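Local coordinates for protein chromatin structure-remodeling complex subunit RSC2 (Saccharomyces cerevisiae, PDB 4BB7) that serves in the RSC chromatin-remodelling complex, which positions nucleosomes and regulates transcription, and carries a BAH domain that binds histone H3, at residues Tyr68-Arg79 / Phe130-Phe139. Sequence-based numbering, arbitrary orientation.
Sequences YRPEQTVHRVDR and FRYNESDKIF
Tyr-68 OH donates a 2.6 Å hydrogen bond to Glu-134 OE2, which it meets from above the carboxylate plane, ring and carboxylate crossing at about a right angle; Gln-91 holds the other oxygen of Glu-134. A second polar link runs in the same direction, from Val-74 N to Tyr-132 OH at 3.0 Å, nearly straight at 165°. The Tyr-132 ring also receives Thr-73 CG2 over the centre of one face, 3.7 Å from its centroid, while its CD2 meets Tyr-68 CD2, the two rings lying oblique to each other. An alanine in place of Tyr-132 would probably leave the amide of Val-74 without its acceptor and the methyl of Thr-73 without the ring beneath it. Within the BAH domain, Tyr-132 and Phe-139 project from the two arms of a β-hairpin, whose turn contains a G1 bulge at Lys-137 and Ile-138 facing Asn-133, toward the irregular segment 68-79. Phe-139 is sandwiched between Tyr-132 CD1 and Arg-79, whose guanidinium stacks on the ring with centres 3.7 Å apart and planes at 17°. With CG anti to the backbone N (chi1 -173°) and an extended chain, Arg-79 reaches far enough for NH2 to sit over the centre of Phe-130 as well, giving a second cation-pi contact. Its NH1 forms a salt bridge with Glu-219 and donates to a water that in turn bonds to Phe-139 O.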
# COMPACT_ATOMS: atom_id res chain seq x y z
N TYR A 68 -17.75 -6.67 4.23
CA TYR A 68 -18.39 -6.09 5.40
C TYR A 68 -19.47 -6.99 5.99
O TYR A 68 -20.04 -7.83 5.30
CB TYR A 68 -19.01 -4.73 5.06
CG TYR A 68 -18.00 -3.62 4.83
CD1 TYR A 68 -16.65 -3.81 5.12
CD2 TYR A 68 -18.40 -2.38 4.35
CE1 TYR A 68 -15.73 -2.79 4.92
CE2 TYR A 68 -17.49 -1.36 4.15
CZ TYR A 68 -16.16 -1.57 4.44
OH TYR A 68 -15.24 -0.56 4.24
N ARG A 69 -19.73 -6.82 7.28
CA ARG A 69 -20.89 -7.42 7.91
C ARG A 69 -21.99 -6.37 7.89
O ARG A 69 -21.70 -5.18 7.73
CB ARG A 69 -20.58 -7.84 9.35
CG ARG A 69 -19.33 -8.68 9.51
CD ARG A 69 -19.10 -8.98 10.99
NE ARG A 69 -17.82 -9.64 11.24
CZ ARG A 69 -17.69 -10.93 11.52
NH1 ARG A 69 -18.76 -11.71 11.58
NH2 ARG A 69 -16.49 -11.44 11.74
N PRO A 70 -23.25 -6.79 8.06
CA PRO A 70 -24.40 -5.87 7.98
C PRO A 70 -24.22 -4.63 8.85
O PRO A 70 -24.42 -3.51 8.37
CB PRO A 70 -25.56 -6.72 8.51
CG PRO A 70 -25.17 -8.13 8.18
CD PRO A 70 -23.68 -8.18 8.34
N GLU A 71 -23.86 -4.82 10.11
CA GLU A 71 -23.72 -3.70 11.04
C GLU A 71 -22.69 -2.68 10.56
O GLU A 71 -22.62 -1.57 11.07
CB GLU A 71 -23.32 -4.20 12.43
CG GLU A 71 -22.01 -4.97 12.47
CD GLU A 71 -22.19 -6.48 12.35
OE1 GLU A 71 -23.23 -6.92 11.80
OE2 GLU A 71 -21.30 -7.22 12.80
N GLN A 72 -21.90 -3.07 9.56
CA GLN A 72 -20.83 -2.21 9.06
C GLN A 72 -21.22 -1.43 7.81
O GLN A 72 -20.41 -0.69 7.26
CB GLN A 72 -19.57 -3.04 8.80
CG GLN A 72 -18.90 -3.57 10.06
CD GLN A 72 -17.81 -4.58 9.78
OE1 GLN A 72 -17.89 -5.34 8.80
NE2 GLN A 72 -16.79 -4.62 10.63
N THR A 73 -22.47 -1.59 7.37
CA THR A 73 -22.92 -0.93 6.15
C THR A 73 -24.01 0.11 6.39
O THR A 73 -24.62 0.17 7.47
CB THR A 73 -23.44 -1.93 5.10
OG1 THR A 73 -24.48 -2.73 5.68
CG2 THR A 73 -22.32 -2.84 4.62
N VAL A 74 -24.26 0.93 5.38
CA VAL A 74 -25.38 1.85 5.39
C VAL A 74 -26.50 1.24 4.55
O VAL A 74 -26.30 0.92 3.38
CB VAL A 74 -24.98 3.22 4.81
CG1 VAL A 74 -26.19 4.13 4.73
CG2 VAL A 74 -23.88 3.84 5.66
N HIS A 75 -27.68 1.08 5.16
CA HIS A 75 -28.80 0.45 4.48
C HIS A 75 -30.15 0.84 5.07
O HIS A 75 -30.24 1.27 6.22
CB HIS A 75 -28.65 -1.07 4.53
CG HIS A 75 -28.52 -1.61 5.92
ND1 HIS A 75 -27.30 -1.77 6.55
CD2 HIS A 75 -29.45 -2.01 6.82
CE1 HIS A 75 -27.48 -2.25 7.76
NE2 HIS A 75 -28.78 -2.41 7.95
N ARG A 76 -31.20 0.67 4.27
CA ARG A 76 -32.57 0.90 4.71
C ARG A 76 -32.84 0.12 6.00
O ARG A 76 -32.46 -1.04 6.13
CB ARG A 76 -33.56 0.48 3.62
CG ARG A 76 -33.48 1.34 2.36
CD ARG A 76 -34.21 0.71 1.19
NE ARG A 76 -35.56 0.28 1.53
CZ ARG A 76 -36.54 0.10 0.64
NH1 ARG A 76 -36.32 0.33 -0.65
NH2 ARG A 76 -37.74 -0.29 1.04
N VAL A 77 -33.50 0.78 6.94
CA VAL A 77 -33.75 0.19 8.25
C VAL A 77 -34.52 -1.12 8.15
O VAL A 77 -34.49 -1.95 9.06
CB VAL A 77 -34.52 1.17 9.14
CG1 VAL A 77 -35.94 1.36 8.61
CG2 VAL A 77 -34.55 0.68 10.57
N ASP A 78 -35.22 -1.32 7.03
CA ASP A 78 -36.04 -2.51 6.87
C ASP A 78 -35.35 -3.58 6.04
O ASP A 78 -36.00 -4.53 5.58
CB ASP A 78 -37.42 -2.16 6.28
CG ASP A 78 -37.32 -1.59 4.88
OD1 ASP A 78 -36.39 -0.80 4.62
OD2 ASP A 78 -38.18 -1.93 4.04
N ARG A 79 -34.04 -3.45 5.85
CA ARG A 79 -33.29 -4.46 5.11
C ARG A 79 -33.12 -5.75 5.92
O ARG A 79 -32.90 -5.72 7.13
CB ARG A 79 -31.93 -3.92 4.66
CG ARG A 79 -31.18 -4.88 3.75
CD ARG A 79 -30.13 -4.19 2.89
NE ARG A 79 -29.46 -5.13 1.99
CZ ARG A 79 -29.66 -5.20 0.68
NH1 ARG A 79 -30.52 -4.37 0.09
NH2 ARG A 79 -29.01 -6.09 -0.05
N PHE A 130 -24.76 -10.17 -2.11
CA PHE A 130 -24.63 -8.80 -2.61
C PHE A 130 -23.23 -8.23 -2.48
O PHE A 130 -22.50 -8.54 -1.53
CB PHE A 130 -25.61 -7.88 -1.87
CG PHE A 130 -27.04 -8.31 -1.97
CD1 PHE A 130 -27.83 -7.89 -3.03
CD2 PHE A 130 -27.60 -9.13 -1.01
CE1 PHE A 130 -29.15 -8.28 -3.13
CE2 PHE A 130 -28.92 -9.53 -1.09
CZ PHE A 130 -29.70 -9.10 -2.16
N ARG A 131 -22.85 -7.39 -3.43
CA ARG A 131 -21.67 -6.54 -3.27
C ARG A 131 -22.14 -5.16 -2.82
O ARG A 131 -23.28 -4.77 -3.08
CB ARG A 131 -20.86 -6.46 -4.57
CG ARG A 131 -21.66 -6.10 -5.81
CD ARG A 131 -20.75 -6.00 -7.03
NE ARG A 131 -21.48 -5.76 -8.27
CZ ARG A 131 -21.75 -4.56 -8.76
NH1 ARG A 131 -21.36 -3.47 -8.11
NH2 ARG A 131 -22.42 -4.44 -9.90
N TYR A 132 -21.26 -4.43 -2.15
CA TYR A 132 -21.63 -3.18 -1.50
C TYR A 132 -20.92 -1.97 -2.11
O TYR A 132 -19.69 -1.88 -2.11
CB TYR A 132 -21.33 -3.27 -0.00
CG TYR A 132 -21.61 -2.02 0.80
CD1 TYR A 132 -22.90 -1.54 0.94
CD2 TYR A 132 -20.58 -1.34 1.45
CE1 TYR A 132 -23.17 -0.40 1.68
CE2 TYR A 132 -20.83 -0.21 2.19
CZ TYR A 132 -22.13 0.26 2.31
OH TYR A 132 -22.39 1.39 3.05
N ASN A 133 -21.71 -1.03 -2.63
CA ASN A 133 -21.20 0.23 -3.15
C ASN A 133 -21.00 1.23 -2.01
O ASN A 133 -21.97 1.73 -1.44
CB ASN A 133 -22.17 0.80 -4.19
CG ASN A 133 -21.72 2.13 -4.76
OD1 ASN A 133 -20.91 2.84 -4.17
ND2 ASN A 133 -22.26 2.49 -5.92
N GLU A 134 -19.75 1.51 -1.67
CA GLU A 134 -19.43 2.41 -0.56
C GLU A 134 -19.67 3.88 -0.88
O GLU A 134 -19.75 4.72 0.01
CB GLU A 134 -17.98 2.22 -0.12
CG GLU A 134 -17.73 0.98 0.70
CD GLU A 134 -16.27 0.79 1.01
OE1 GLU A 134 -15.48 0.59 0.07
OE2 GLU A 134 -15.90 0.85 2.21
N SER A 135 -19.77 4.21 -2.16
CA SER A 135 -19.95 5.59 -2.57
C SER A 135 -21.43 5.99 -2.53
O SER A 135 -21.78 7.03 -1.98
CB SER A 135 -19.37 5.80 -3.97
OG SER A 135 -18.00 5.46 -3.99
N ASP A 136 -22.29 5.16 -3.11
CA ASP A 136 -23.71 5.48 -3.18
C ASP A 136 -24.53 4.66 -2.17
O ASP A 136 -25.73 4.87 -2.02
CB ASP A 136 -24.23 5.24 -4.60
CG ASP A 136 -23.36 5.91 -5.64
OD1 ASP A 136 -23.49 7.14 -5.83
OD2 ASP A 136 -22.54 5.21 -6.28
N LYS A 137 -23.86 3.74 -1.49
CA LYS A 137 -24.52 2.85 -0.53
C LYS A 137 -25.56 1.99 -1.23
O LYS A 137 -26.69 1.85 -0.76
CB LYS A 137 -25.15 3.66 0.61
CG LYS A 137 -24.22 4.71 1.21
CD LYS A 137 -22.87 4.12 1.58
CE LYS A 137 -21.99 5.14 2.28
NZ LYS A 137 -21.78 6.36 1.44
N ILE A 138 -25.17 1.41 -2.36
CA ILE A 138 -26.04 0.54 -3.14
C ILE A 138 -25.62 -0.91 -2.98
O ILE A 138 -24.44 -1.23 -3.00
CB ILE A 138 -25.96 0.88 -4.64
CG1 ILE A 138 -26.55 2.27 -4.91
CG2 ILE A 138 -26.69 -0.16 -5.47
CD1 ILE A 138 -28.01 2.40 -4.51
N PHE A 139 -26.60 -1.80 -2.81
CA PHE A 139 -26.34 -3.23 -2.83
C PHE A 139 -26.68 -3.76 -4.22
O PHE A 139 -27.77 -3.53 -4.73
CB PHE A 139 -27.20 -3.95 -1.79
CG PHE A 139 -26.83 -3.64 -0.36
CD1 PHE A 139 -27.24 -2.46 0.24
CD2 PHE A 139 -26.11 -4.55 0.40
CE1 PHE A 139 -26.91 -2.18 1.55
CE2 PHE A 139 -25.79 -4.27 1.72
CZ PHE A 139 -26.19 -3.09 2.30
O HOH W 1 -28.48 1.93 1.13
O HOH W 2 -30.20 -3.54 -2.97